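Local coordinates for DR2417 (Deinococcus radiodurans, PDB 4XWW), which is a dimeric, metal-dependent RNase J of the metallo-beta-lactamase superfamily that acts on RNA as an exonuclease, probably 5'-3', and possibly also cuts it internally, at residues 40-45 with 140-145; 103-108 with 127-132; 237-242 with 333-338. All blocks are in the same frame, centred on the assembly; numbering follows the deposited sequence.

Interaction 1: 40-45 with 140-145; sequences GDEIVV and FGQSFV
Glu42 and Val44, on the same side of strand 42-46, both meet the hairpin end 140-145. Glu42 brings its carboxylate to two successive backbone N-H groups of the turn. OE2 accepts from Gln142 N at 2.7 Å in a nearly straight bond. OE1 accepts from Ser143 N at 2.9 Å, more bent at 143°. Each oxygen uses its syn lone pair, the side facing the other oxygen. Glu42 chi2 is extended (-178°), which carries CD outward to the turn. Val44 splits its two methyls between two rings. CG1 sits over the centre of the Phe140 ring, 3.9 Å from the centroid. CG2 lies over one face of the Phe144 ring and also presses on Phe140 CB at 3.4 Å. The valine crosses Phe140 at about a right angle but slides past Phe144 in the opposite direction. Phe140 N bonds to Phe144 O across the turn. Tyr39 of the adjacent strand 34-39 also touches Phe144. The turn is the link of a beta hairpin between strands 137-140 and 144-150. The contact packs one sheet against the other in the alpha-beta/beta-alpha sandwich of the metallo-beta-lactamase fold.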
ATOM      1  N   GLY A  40     -17.634 -35.413 -18.835  1.00 32.77           N
ATOM      2  CA  GLY A  40     -18.702 -36.336 -18.495  1.00 37.13           C
ATOM      3  C   GLY A  40     -18.928 -36.297 -16.999  1.00 37.19           C
ATOM      4  O   GLY A  40     -19.109 -35.220 -16.431  1.00 36.39           O
ATOM      5  N   ASP A  41     -18.886 -37.459 -16.353  1.00 33.97           N
ATOM      6  CA  ASP A  41     -19.097 -37.506 -14.910  1.00 42.96           C
ATOM      7  C   ASP A  41     -17.793 -37.702 -14.132  1.00 39.12           C
ATOM      8  O   ASP A  41     -17.786 -38.254 -13.032  1.00 36.94           O
ATOM      9  CB  ASP A  41     -20.096 -38.601 -14.553  1.00 47.89           C
ATOM     10  CG  ASP A  41     -21.526 -38.217 -14.905  1.00 53.17           C
ATOM     11  OD1 ASP A  41     -21.790 -37.011 -15.118  1.00 43.90           O
ATOM     12  OD2 ASP A  41     -22.388 -39.121 -14.958  1.00 53.61           O
ATOM     13  N   GLU A  42     -16.689 -37.244 -14.710  1.00 35.20           N
ATOM     14  CA  GLU A  42     -15.403 -37.320 -14.034  1.00 32.47           C
ATOM     15  C   GLU A  42     -14.823 -35.932 -13.828  1.00 32.90           C
ATOM     16  O   GLU A  42     -14.880 -35.077 -14.712  1.00 29.60           O
ATOM     17  CB  GLU A  42     -14.418 -38.196 -14.819  1.00 30.98           C
ATOM     18  CG  GLU A  42     -14.857 -39.660 -14.929  1.00 33.48           C
ATOM     19  CD  GLU A  42     -13.846 -40.521 -15.680  1.00 40.49           C
ATOM     20  OE1 GLU A  42     -12.939 -39.957 -16.330  1.00 38.23           O
ATOM     21  OE2 GLU A  42     -13.963 -41.767 -15.624  1.00 39.12           O
ATOM     22  N   ILE A  43     -14.247 -35.726 -12.651  1.00 28.73           N
ATOM     23  CA  ILE A  43     -13.587 -34.473 -12.346  1.00 26.19           C
ATOM     24  C   ILE A  43     -12.174 -34.693 -11.830  1.00 25.30           C
ATOM     25  O   ILE A  43     -11.941 -35.560 -11.000  1.00 28.65           O
ATOM     26  CB  ILE A  43     -14.395 -33.661 -11.306  1.00 29.34           C
ATOM     27  CG1 ILE A  43     -15.619 -33.038 -11.984  1.00 32.95           C
ATOM     28  CG2 ILE A  43     -13.516 -32.599 -10.651  1.00 25.51           C
ATOM     29  CD1 ILE A  43     -16.644 -32.441 -11.012  1.00 39.13           C
ATOM     30  N   VAL A  44     -11.238 -33.894 -12.330  1.00 24.80           N
ATOM     31  CA  VAL A  44      -9.914 -33.779 -11.738  1.00 23.31           C
ATOM     32  C   VAL A  44      -9.767 -32.352 -11.230  1.00 23.37           C
ATOM     33  O   VAL A  44     -10.146 -31.412 -11.929  1.00 22.36           O
ATOM     34  CB  VAL A  44      -8.808 -34.099 -12.755  1.00 22.65           C
ATOM     35  CG1 VAL A  44      -7.432 -34.032 -12.092  1.00 22.43           C
ATOM     36  CG2 VAL A  44      -9.044 -35.481 -13.370  1.00 38.44           C
ATOM     37  N   VAL A  45      -9.237 -32.185 -10.023  1.00 23.74           N
ATOM     38  CA  VAL A  45      -9.024 -30.833  -9.471  1.00 21.76           C
ATOM     39  C   VAL A  45      -7.530 -30.541  -9.388  1.00 20.74           C
ATOM     40  O   VAL A  45      -6.732 -31.436  -9.112  1.00 24.35           O
ATOM     41  CB  VAL A  45      -9.659 -30.680  -8.068  1.00 22.42           C
ATOM     42  CG1 VAL A  45      -9.663 -29.187  -7.622  1.00 23.53           C
ATOM     43  CG2 VAL A  45     -11.083 -31.221  -8.055  1.00 23.64           C
ATOM     44  N   PHE A 140      -6.667 -40.595 -14.094  1.00 26.31           N
ATOM     45  CA  PHE A 140      -7.865 -40.263 -13.321  1.00 28.75           C
ATOM     46  C   PHE A 140      -9.095 -40.741 -14.086  1.00 31.15           C
ATOM     47  O   PHE A 140      -9.440 -40.171 -15.121  1.00 35.97           O
ATOM     48  CB  PHE A 140      -7.995 -38.747 -13.054  1.00 28.91           C
ATOM     49  CG  PHE A 140      -6.796 -38.114 -12.413  1.00 25.43           C
ATOM     50  CD1 PHE A 140      -6.695 -38.015 -11.030  1.00 23.71           C
ATOM     51  CD2 PHE A 140      -5.785 -37.575 -13.190  1.00 25.67           C
ATOM     52  CE1 PHE A 140      -5.575 -37.430 -10.434  1.00 25.06           C
ATOM     53  CE2 PHE A 140      -4.678 -36.976 -12.605  1.00 27.13           C
ATOM     54  CZ  PHE A 140      -4.574 -36.902 -11.224  1.00 23.95           C
ATOM     55  N   GLY A 141      -9.766 -41.761 -13.569  1.00 37.88           N
ATOM     56  CA  GLY A 141     -10.910 -42.352 -14.247  1.00 41.41           C
ATOM     57  C   GLY A 141     -10.604 -42.763 -15.677  1.00 38.34           C
ATOM     58  O   GLY A 141      -9.463 -43.086 -16.001  1.00 43.60           O
ATOM     59  N   GLN A 142     -11.628 -42.745 -16.528  1.00 34.73           N
ATOM     60  CA  GLN A 142     -11.497 -43.167 -17.918  1.00 32.43           C
ATOM     61  C   GLN A 142     -10.962 -42.097 -18.856  1.00 36.87           C
ATOM     62  O   GLN A 142     -10.377 -42.428 -19.891  1.00 37.41           O
ATOM     63  CB  GLN A 142     -12.855 -43.628 -18.456  1.00 32.31           C
ATOM     64  CG  GLN A 142     -13.604 -44.556 -17.534  1.00 53.63           C
ATOM     65  CD  GLN A 142     -12.826 -45.821 -17.253  1.00 66.59           C
ATOM     66  OE1 GLN A 142     -12.529 -46.596 -18.166  1.00 68.43           O
ATOM     67  NE2 GLN A 142     -12.476 -46.034 -15.989  1.00 69.76           N
ATOM     68  N   SER A 143     -11.168 -40.826 -18.502  1.00 31.05           N
ATOM     69  CA  SER A 143     -11.061 -39.733 -19.463  1.00 30.18           C
ATOM     70  C   SER A 143      -9.786 -38.901 -19.356  1.00 32.02           C
ATOM     71  O   SER A 143      -9.464 -38.148 -20.272  1.00 40.13           O
ATOM     72  CB  SER A 143     -12.272 -38.792 -19.321  1.00 34.35           C
ATOM     73  OG  SER A 143     -13.488 -39.445 -19.641  1.00 38.55           O
ATOM     74  N   PHE A 144      -9.073 -39.037 -18.243  1.00 32.70           N
ATOM     75  CA  PHE A 144      -7.952 -38.153 -17.943  1.00 27.66           C
ATOM     76  C   PHE A 144      -6.640 -38.884 -17.685  1.00 26.49           C
ATOM     77  O   PHE A 144      -6.592 -39.841 -16.904  1.00 27.94           O
ATOM     78  CB  PHE A 144      -8.263 -37.301 -16.710  1.00 27.19           C
ATOM     79  CG  PHE A 144      -9.380 -36.327 -16.900  1.00 27.69           C
ATOM     80  CD1 PHE A 144      -9.177 -35.154 -17.607  1.00 33.86           C
ATOM     81  CD2 PHE A 144     -10.617 -36.552 -16.323  1.00 30.12           C
ATOM     82  CE1 PHE A 144     -10.202 -34.237 -17.760  1.00 33.62           C
ATOM     83  CE2 PHE A 144     -11.645 -35.636 -16.471  1.00 34.91           C
ATOM     84  CZ  PHE A 144     -11.434 -34.477 -17.189  1.00 29.42           C
ATOM     85  N   VAL A 145      -5.578 -38.405 -18.325  1.00 24.92           N
ATOM     86  CA  VAL A 145      -4.217 -38.772 -17.952  1.00 24.61           C
ATOM     87  C   VAL A 145      -3.375 -37.508 -17.796  1.00 26.27           C
ATOM     88  O   VAL A 145      -3.403 -36.626 -18.669  1.00 27.15           O
ATOM     89  CB  VAL A 145      -3.569 -39.703 -18.984  1.00 31.59           C
ATOM     90  CG1 VAL A 145      -2.116 -39.964 -18.625  1.00 28.31           C
ATOM     91  CG2 VAL A 145      -4.359 -41.009 -19.094  1.00 33.83           C
TER

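Interaction 2: 103-108 with 127-132; sequences VPVYGL and VDLREV
A beta-alpha-beta unit brings Val105 and Tyr106 beside Leu129 and Arg130. Strand 104-107 and strand 128-131 run parallel, joined by helix 109-122. The second of these strands is an outermost one of its sheet within the chain. This sheet belongs to the metallo-beta-lactamase fold. Val105 bonds through both its backbone N and its backbone O: N donates to Asp128 O at 2.8 Å, and O accepts from Arg130 N at 2.7 Å. Farther on, Gly107 N donates to Arg130 O, and Val132 N donates to Gly107 O. At the start of the pair a water takes over, donating to Val103 O and accepting from Asp128 N.

The two sheet faces differ. On one, Val105 and Leu129 lie side by side, with CG1 of the valine 3.8 Å from CD2 of the leucine. This face looks to helix 109-122, where Leu129 touches Arg116. On the other, Tyr106 and Arg130 point the same way, and Tyr106 also meets Phe140 with the rings about perpendicular. Val132 CG1 touches Tyr106 CD1, the two side chains crossing at about a right angle.

Arg130 is extended from CG to NE, which carries NE outward alongside the tyrosine. The guanidinium and tyrosine ring planes are 83° apart. Pro104 CB covers one guanidinium face, 3.5 Å above its centre. Asp128 forms a salt bridge to the same group, with OD2 3.0 Å from Arg130 NH2; its bonds to NE are weak. Arg130 NH1 donates to Tyr106 OH at 2.8 Å, in a bent bond (132°) with the oxygen 28° out of the guanidinium plane.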
ATOM      1  N   VAL A 103      -9.789 -38.830  -1.788  1.00 31.69           N
ATOM      2  CA  VAL A 103      -9.476 -39.160  -3.177  1.00 30.59           C
ATOM      3  C   VAL A 103      -7.959 -39.125  -3.346  1.00 30.18           C
ATOM      4  O   VAL A 103      -7.251 -38.536  -2.522  1.00 30.43           O
ATOM      5  CB  VAL A 103     -10.153 -38.163  -4.174  1.00 31.30           C
ATOM      6  CG1 VAL A 103     -11.669 -38.192  -4.016  1.00 36.51           C
ATOM      7  CG2 VAL A 103      -9.604 -36.722  -3.988  1.00 26.83           C
ATOM      8  N   PRO A 104      -7.446 -39.751  -4.418  1.00 27.11           N
ATOM      9  CA  PRO A 104      -5.992 -39.686  -4.591  1.00 26.89           C
ATOM     10  C   PRO A 104      -5.481 -38.262  -4.866  1.00 32.45           C
ATOM     11  O   PRO A 104      -6.075 -37.503  -5.647  1.00 25.38           O
ATOM     12  CB  PRO A 104      -5.742 -40.627  -5.789  1.00 27.38           C
ATOM     13  CG  PRO A 104      -6.911 -41.593  -5.754  1.00 31.51           C
ATOM     14  CD  PRO A 104      -8.068 -40.721  -5.343  1.00 36.59           C
ATOM     15  N   VAL A 105      -4.395 -37.905  -4.178  1.00 25.03           N
ATOM     16  CA  VAL A 105      -3.782 -36.585  -4.278  1.00 25.79           C
ATOM     17  C   VAL A 105      -2.322 -36.724  -4.705  1.00 27.53           C
ATOM     18  O   VAL A 105      -1.506 -37.264  -3.963  1.00 27.16           O
ATOM     19  CB  VAL A 105      -3.865 -35.840  -2.933  1.00 24.87           C
ATOM     20  CG1 VAL A 105      -3.257 -34.452  -3.025  1.00 24.49           C
ATOM     21  CG2 VAL A 105      -5.317 -35.771  -2.444  1.00 25.48           C
ATOM     22  N   TYR A 106      -2.007 -36.239  -5.901  1.00 21.83           N
ATOM     23  CA  TYR A 106      -0.681 -36.419  -6.491  1.00 21.65           C
ATOM     24  C   TYR A 106       0.203 -35.183  -6.403  1.00 24.15           C
ATOM     25  O   TYR A 106      -0.249 -34.069  -6.674  1.00 22.95           O
ATOM     26  CB  TYR A 106      -0.812 -36.818  -7.960  1.00 23.72           C
ATOM     27  CG  TYR A 106      -1.468 -38.171  -8.129  1.00 27.47           C
ATOM     28  CD1 TYR A 106      -0.709 -39.338  -8.136  1.00 25.78           C
ATOM     29  CD2 TYR A 106      -2.845 -38.281  -8.253  1.00 28.13           C
ATOM     30  CE1 TYR A 106      -1.315 -40.583  -8.278  1.00 24.44           C
ATOM     31  CE2 TYR A 106      -3.456 -39.523  -8.390  1.00 28.74           C
ATOM     32  CZ  TYR A 106      -2.686 -40.669  -8.397  1.00 29.36           C
ATOM     33  OH  TYR A 106      -3.296 -41.905  -8.543  1.00 30.92           O
ATOM     34  N   GLY A 107       1.467 -35.371  -6.037  1.00 22.05           N
ATOM     35  CA  GLY A 107       2.386 -34.245  -6.061  1.00 21.10           C
ATOM     36  C   GLY A 107       3.832 -34.653  -5.861  1.00 21.10           C
ATOM     37  O   GLY A 107       4.109 -35.789  -5.502  1.00 24.59           O
ATOM     38  N   LEU A 108       4.757 -33.714  -6.059  1.00 21.09           N
ATOM     39  CA  LEU A 108       6.183 -34.028  -5.876  1.00 22.46           C
ATOM     40  C   LEU A 108       6.582 -34.005  -4.385  1.00 25.66           C
ATOM     41  O   LEU A 108       5.817 -33.519  -3.554  1.00 22.18           O
ATOM     42  CB  LEU A 108       7.028 -33.070  -6.718  1.00 21.13           C
ATOM     43  CG  LEU A 108       7.085 -33.569  -8.164  1.00 28.70           C
ATOM     44  CD1 LEU A 108       6.053 -32.874  -9.022  1.00 26.51           C
ATOM     45  CD2 LEU A 108       8.486 -33.440  -8.761  1.00 40.27           C
ATOM     46  N   VAL A 127      -5.691 -38.812   4.461  1.00 40.50           N
ATOM     47  CA  VAL A 127      -5.573 -38.208   3.140  1.00 36.05           C
ATOM     48  C   VAL A 127      -4.625 -39.058   2.294  1.00 37.75           C
ATOM     49  O   VAL A 127      -3.533 -39.420   2.735  1.00 38.44           O
ATOM     50  CB  VAL A 127      -5.066 -36.762   3.191  1.00 41.35           C
ATOM     51  CG1 VAL A 127      -4.839 -36.237   1.780  1.00 34.30           C
ATOM     52  CG2 VAL A 127      -6.068 -35.875   3.932  1.00 40.30           C
ATOM     53  N   ASP A 128      -5.063 -39.370   1.084  1.00 32.61           N
ATOM     54  CA  ASP A 128      -4.347 -40.268   0.191  1.00 35.41           C
ATOM     55  C   ASP A 128      -3.307 -39.517  -0.646  1.00 36.44           C
ATOM     56  O   ASP A 128      -3.521 -39.261  -1.834  1.00 27.68           O
ATOM     57  CB  ASP A 128      -5.365 -40.977  -0.701  1.00 34.81           C
ATOM     58  CG  ASP A 128      -4.774 -42.116  -1.495  1.00 33.19           C
ATOM     59  OD1 ASP A 128      -3.572 -42.412  -1.365  1.00 30.02           O
ATOM     60  OD2 ASP A 128      -5.551 -42.722  -2.247  1.00 33.51           O
ATOM     61  N   LEU A 129      -2.187 -39.157  -0.017  1.00 26.36           N
ATOM     62  CA  LEU A 129      -1.093 -38.508  -0.733  1.00 25.12           C
ATOM     63  C   LEU A 129      -0.226 -39.515  -1.505  1.00 25.05           C
ATOM     64  O   LEU A 129       0.238 -40.513  -0.948  1.00 31.14           O
ATOM     65  CB  LEU A 129      -0.226 -37.688   0.241  1.00 27.25           C
ATOM     66  CG  LEU A 129      -0.947 -36.615   1.068  1.00 29.62           C
ATOM     67  CD1 LEU A 129       0.011 -35.867   2.022  1.00 27.29           C
ATOM     68  CD2 LEU A 129      -1.581 -35.610   0.145  1.00 24.04           C
ATOM     69  N   ARG A 130      -0.033 -39.242  -2.792  1.00 24.85           N
ATOM     70  CA  ARG A 130       0.730 -40.103  -3.686  1.00 26.26           C
ATOM     71  C   ARG A 130       1.847 -39.350  -4.393  1.00 26.57           C
ATOM     72  O   ARG A 130       1.609 -38.428  -5.170  1.00 25.33           O
ATOM     73  CB  ARG A 130      -0.192 -40.743  -4.716  1.00 27.47           C
ATOM     74  CG  ARG A 130      -1.250 -41.607  -4.096  1.00 25.55           C
ATOM     75  CD  ARG A 130      -2.200 -42.126  -5.145  1.00 26.05           C
ATOM     76  NE  ARG A 130      -3.258 -42.929  -4.550  1.00 27.04           N
ATOM     77  CZ  ARG A 130      -4.061 -43.729  -5.235  1.00 27.67           C
ATOM     78  NH1 ARG A 130      -3.923 -43.845  -6.552  1.00 32.46           N
ATOM     79  NH2 ARG A 130      -5.001 -44.410  -4.607  1.00 28.85           N
ATOM     80  N   GLU A 131       3.073 -39.773  -4.133  1.00 31.50           N
ATOM     81  CA  GLU A 131       4.241 -39.106  -4.685  1.00 28.01           C
ATOM     82  C   GLU A 131       4.434 -39.388  -6.172  1.00 31.51           C
ATOM     83  O   GLU A 131       4.321 -40.537  -6.626  1.00 29.08           O
ATOM     84  CB  GLU A 131       5.485 -39.530  -3.906  1.00 31.12           C
ATOM     85  CG  GLU A 131       6.739 -38.796  -4.314  1.00 42.67           C
ATOM     86  CD  GLU A 131       7.944 -39.227  -3.506  1.00 52.10           C
ATOM     87  OE1 GLU A 131       7.906 -39.088  -2.264  1.00 58.07           O
ATOM     88  OE2 GLU A 131       8.920 -39.712  -4.114  1.00 47.60           O
ATOM     89  N   VAL A 132       4.741 -38.334  -6.923  1.00 24.05           N
ATOM     90  CA  VAL A 132       5.172 -38.482  -8.301  1.00 25.53           C
ATOM     91  C   VAL A 132       6.529 -37.830  -8.491  1.00 22.60           C
ATOM     92  O   VAL A 132       7.056 -37.172  -7.594  1.00 26.45           O
ATOM     93  CB  VAL A 132       4.168 -37.868  -9.302  1.00 22.37           C
ATOM     94  CG1 VAL A 132       2.846 -38.630  -9.290  1.00 26.80           C
ATOM     95  CG2 VAL A 132       3.951 -36.366  -9.036  1.00 23.27           C
TER
HETATM   96  O   HOH W   1      -7.399 -37.969   0.049  1.00 33.89           O

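Interaction 3: 237-242 with 333-338; sequences RGRVFL and ALRRGD
At the entry to the central strand of the beta-CASP domain's parallel sheet, Arg239 and Asp338 form a salt bridge. Arg239 lies just before strand 240-243, and Asp338 just before the adjacent strand 339-342. Arg239 grips the carboxylate side-on with two nitrogens. NE donates to Asp338 OD1 at 3.0 Å, almost straight at 170°. NH2 donates to Asp338 OD2 at 2.8 Å and also to Ala333 O at 2.9 Å. The bend at chi3 (-61°) turns NE out of line with the aliphatic chain, toward Asp338 OD1. Asp338 OD2 takes a second bond, from Arg335 N, which ties the loop 333-338 to itself.

Both faces of the Arg239 guanidinium are covered. Arg335 stacks flat on one, with planes 12° apart and centres 3.9 Å apart. Phe241 meets the other with its ring edge, CZ over the centre. The nearby carboxylates probably offset the repulsion between the two arginines: Arg239 has Asp338, and Arg335 has a salt bridge to Asp303. Leu334 CD2 sits over one face of the Phe241 ring, 3.7 Å from its centroid. Waters bridge Arg239 N to Asp338 OD1 and Arg239 NH1 to Ala333 N.

Phe241 stacks on Phe308 of the neighbouring strand 306-310. Leu334 packs on Leu324 of helix 320-326 and on Leu361 and Ile364 of helix 351-364.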
ATOM      1  N   ARG A 237      31.763  -5.782   6.744  1.00 27.46           N
ATOM      2  CA  ARG A 237      32.775  -5.716   7.786  1.00 29.29           C
ATOM      3  C   ARG A 237      32.324  -6.423   9.056  1.00 27.30           C
ATOM      4  O   ARG A 237      33.151  -6.930   9.824  1.00 29.17           O
ATOM      5  CB  ARG A 237      33.107  -4.244   8.088  1.00 30.14           C
ATOM      6  CG  ARG A 237      34.256  -4.010   9.045  1.00 45.92           C
ATOM      7  CD  ARG A 237      34.413  -2.513   9.313  1.00 47.68           C
ATOM      8  NE  ARG A 237      35.406  -2.233  10.345  1.00 53.10           N
ATOM      9  CZ  ARG A 237      36.465  -1.448  10.170  1.00 53.70           C
ATOM     10  NH1 ARG A 237      36.670  -0.861   8.998  1.00 62.43           N
ATOM     11  NH2 ARG A 237      37.315  -1.243  11.169  1.00 35.30           N
ATOM     12  N   GLY A 238      31.010  -6.459   9.275  1.00 25.33           N
ATOM     13  CA  GLY A 238      30.487  -6.969  10.531  1.00 28.11           C
ATOM     14  C   GLY A 238      29.474  -8.088  10.333  1.00 29.00           C
ATOM     15  O   GLY A 238      29.557  -8.864   9.383  1.00 23.56           O
ATOM     16  N   ARG A 239      28.506  -8.168  11.240  1.00 27.22           N
ATOM     17  CA  ARG A 239      27.443  -9.167  11.143  1.00 30.84           C
ATOM     18  C   ARG A 239      26.558  -8.920   9.913  1.00 28.77           C
ATOM     19  O   ARG A 239      26.369  -7.779   9.484  1.00 23.14           O
ATOM     20  CB  ARG A 239      26.581  -9.158  12.412  1.00 23.68           C
ATOM     21  CG  ARG A 239      27.303  -9.514  13.677  1.00 25.21           C
ATOM     22  CD  ARG A 239      26.314  -9.760  14.817  1.00 27.22           C
ATOM     23  NE  ARG A 239      25.529  -8.556  15.083  1.00 27.83           N
ATOM     24  CZ  ARG A 239      24.714  -8.398  16.121  1.00 28.44           C
ATOM     25  NH1 ARG A 239      24.582  -9.363  17.017  1.00 27.07           N
ATOM     26  NH2 ARG A 239      24.036  -7.267  16.267  1.00 25.67           N
ATOM     27  N   VAL A 240      26.004  -9.987   9.355  1.00 21.19           N
ATOM     28  CA  VAL A 240      25.047  -9.886   8.255  1.00 19.94           C
ATOM     29  C   VAL A 240      23.746 -10.553   8.676  1.00 20.97           C
ATOM     30  O   VAL A 240      23.746 -11.694   9.168  1.00 23.53           O
ATOM     31  CB  VAL A 240      25.570 -10.539   6.946  1.00 22.08           C
ATOM     32  CG1 VAL A 240      24.513 -10.506   5.829  1.00 20.59           C
ATOM     33  CG2 VAL A 240      26.874  -9.907   6.497  1.00 21.84           C
ATOM     34  N   PHE A 241      22.651  -9.831   8.477  1.00 19.08           N
ATOM     35  CA  PHE A 241      21.302 -10.359   8.596  1.00 18.80           C
ATOM     36  C   PHE A 241      20.673 -10.313   7.228  1.00 19.37           C
ATOM     37  O   PHE A 241      20.761  -9.305   6.523  1.00 22.59           O
ATOM     38  CB  PHE A 241      20.456  -9.555   9.589  1.00 20.35           C
ATOM     39  CG  PHE A 241      21.025  -9.484  10.983  1.00 22.84           C
ATOM     40  CD1 PHE A 241      22.124  -8.681  11.262  1.00 20.76           C
ATOM     41  CD2 PHE A 241      20.446 -10.192  12.023  1.00 22.20           C
ATOM     42  CE1 PHE A 241      22.650  -8.612  12.556  1.00 23.61           C
ATOM     43  CE2 PHE A 241      20.950 -10.118  13.312  1.00 22.41           C
ATOM     44  CZ  PHE A 241      22.060  -9.337  13.579  1.00 24.90           C
ATOM     45  N   LEU A 242      20.033 -11.404   6.830  1.00 20.18           N
ATOM     46  CA  LEU A 242      19.382 -11.439   5.538  1.00 18.42           C
ATOM     47  C   LEU A 242      17.978 -12.019   5.698  1.00 18.72           C
ATOM     48  O   LEU A 242      17.797 -12.964   6.447  1.00 22.66           O
ATOM     49  CB  LEU A 242      20.207 -12.278   4.543  1.00 17.42           C
ATOM     50  CG  LEU A 242      19.658 -12.407   3.125  1.00 19.22           C
ATOM     51  CD1 LEU A 242      20.824 -12.549   2.140  1.00 22.17           C
ATOM     52  CD2 LEU A 242      18.704 -13.620   2.996  1.00 17.58           C
ATOM     53  N   ALA A 333      20.217  -7.913  19.320  1.00 28.05           N
ATOM     54  CA  ALA A 333      20.031  -6.478  19.158  1.00 29.25           C
ATOM     55  C   ALA A 333      20.883  -5.925  18.019  1.00 33.70           C
ATOM     56  O   ALA A 333      22.098  -6.092  18.013  1.00 31.69           O
ATOM     57  CB  ALA A 333      20.359  -5.761  20.458  1.00 30.15           C
ATOM     58  N   LEU A 334      20.236  -5.262  17.059  1.00 25.77           N
ATOM     59  CA  LEU A 334      20.951  -4.615  15.961  1.00 23.90           C
ATOM     60  C   LEU A 334      21.804  -3.453  16.463  1.00 24.50           C
ATOM     61  O   LEU A 334      21.517  -2.866  17.512  1.00 25.39           O
ATOM     62  CB  LEU A 334      19.969  -4.111  14.903  1.00 22.68           C
ATOM     63  CG  LEU A 334      19.203  -5.211  14.158  1.00 21.84           C
ATOM     64  CD1 LEU A 334      18.396  -4.633  13.023  1.00 23.17           C
ATOM     65  CD2 LEU A 334      20.141  -6.275  13.629  1.00 21.75           C
ATOM     66  N   ARG A 335      22.854  -3.127  15.711  1.00 24.08           N
ATOM     67  CA  ARG A 335      23.728  -1.997  16.053  1.00 24.61           C
ATOM     68  C   ARG A 335      24.435  -1.459  14.809  1.00 23.69           C
ATOM     69  O   ARG A 335      24.516  -2.152  13.781  1.00 22.88           O
ATOM     70  CB  ARG A 335      24.759  -2.407  17.116  1.00 29.09           C
ATOM     71  CG  ARG A 335      25.469  -3.738  16.863  1.00 28.35           C
ATOM     72  CD  ARG A 335      26.537  -4.004  17.941  1.00 28.38           C
ATOM     73  NE  ARG A 335      26.768  -5.433  18.175  1.00 34.58           N
ATOM     74  CZ  ARG A 335      27.647  -6.175  17.509  1.00 30.72           C
ATOM     75  NH1 ARG A 335      28.389  -5.637  16.551  1.00 31.05           N
ATOM     76  NH2 ARG A 335      27.797  -7.459  17.808  1.00 30.89           N
ATOM     77  N   ARG A 336      24.949  -0.234  14.903  1.00 26.70           N
ATOM     78  CA  ARG A 336      25.745   0.338  13.818  1.00 30.07           C
ATOM     79  C   ARG A 336      26.875  -0.599  13.450  1.00 25.17           C
ATOM     80  O   ARG A 336      27.608  -1.038  14.325  1.00 26.99           O
ATOM     81  CB  ARG A 336      26.334   1.684  14.212  1.00 32.63           C
ATOM     82  CG  ARG A 336      25.518   2.860  13.801  1.00 42.16           C
ATOM     83  CD  ARG A 336      26.061   4.172  14.352  1.00 38.63           C
ATOM     84  NE  ARG A 336      24.958   4.916  14.944  1.00 29.82           N
ATOM     85  CZ  ARG A 336      24.040   5.549  14.228  1.00 32.98           C
ATOM     86  NH1 ARG A 336      24.119   5.546  12.906  1.00 27.21           N
ATOM     87  NH2 ARG A 336      23.056   6.199  14.834  1.00 46.67           N
ATOM     88  N   GLY A 337      27.029  -0.882  12.161  1.00 26.68           N
ATOM     89  CA  GLY A 337      28.038  -1.819  11.711  1.00 27.62           C
ATOM     90  C   GLY A 337      27.416  -3.083  11.145  1.00 26.70           C
ATOM     91  O   GLY A 337      27.990  -3.713  10.262  1.00 28.71           O
ATOM     92  N   ASP A 338      26.250  -3.460  11.663  1.00 25.00           N
ATOM     93  CA  ASP A 338      25.472  -4.555  11.071  1.00 21.92           C
ATOM     94  C   ASP A 338      25.037  -4.234   9.650  1.00 22.54           C
ATOM     95  O   ASP A 338      24.784  -3.075   9.306  1.00 28.96           O
ATOM     96  CB  ASP A 338      24.214  -4.867  11.905  1.00 25.87           C
ATOM     97  CG  ASP A 338      24.532  -5.516  13.253  1.00 24.13           C
ATOM     98  OD1 ASP A 338      25.623  -6.103  13.390  1.00 23.49           O
ATOM     99  OD2 ASP A 338      23.713  -5.415  14.196  1.00 23.29           O
TER
HETATM  100  O   HOH W   2      28.153  -5.763   8.550  1.00 23.55           O
HETATM  101  O   HOH W   3      28.301  -6.017  13.130  1.00 23.51           O
HETATM  102  O   HOH W   4      23.092  -8.876  19.508  1.00 26.49           O

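Interactions 1 and 2 lie in the metallo-beta-lactamase part of the chain, interaction 3 in the beta-CASP domain. Interaction 2 is nested within the loop closed by interaction 1. The two touch where Phe140 CE1 lies 3.6 Å from Tyr106 CD2, and their centres are about 16 Å apart. Interaction 2 is nearer the zinc site: the Leu108 side chain is about 7 Å from that of the zinc ligand His84 and about 13 Å from a zinc ion. Interaction 3 stands apart, its centre about 55 Å from interaction 1's and about 44 Å from interaction 2's. The nearest atom of interaction 3 is about 10 Å from the bound nucleic acid.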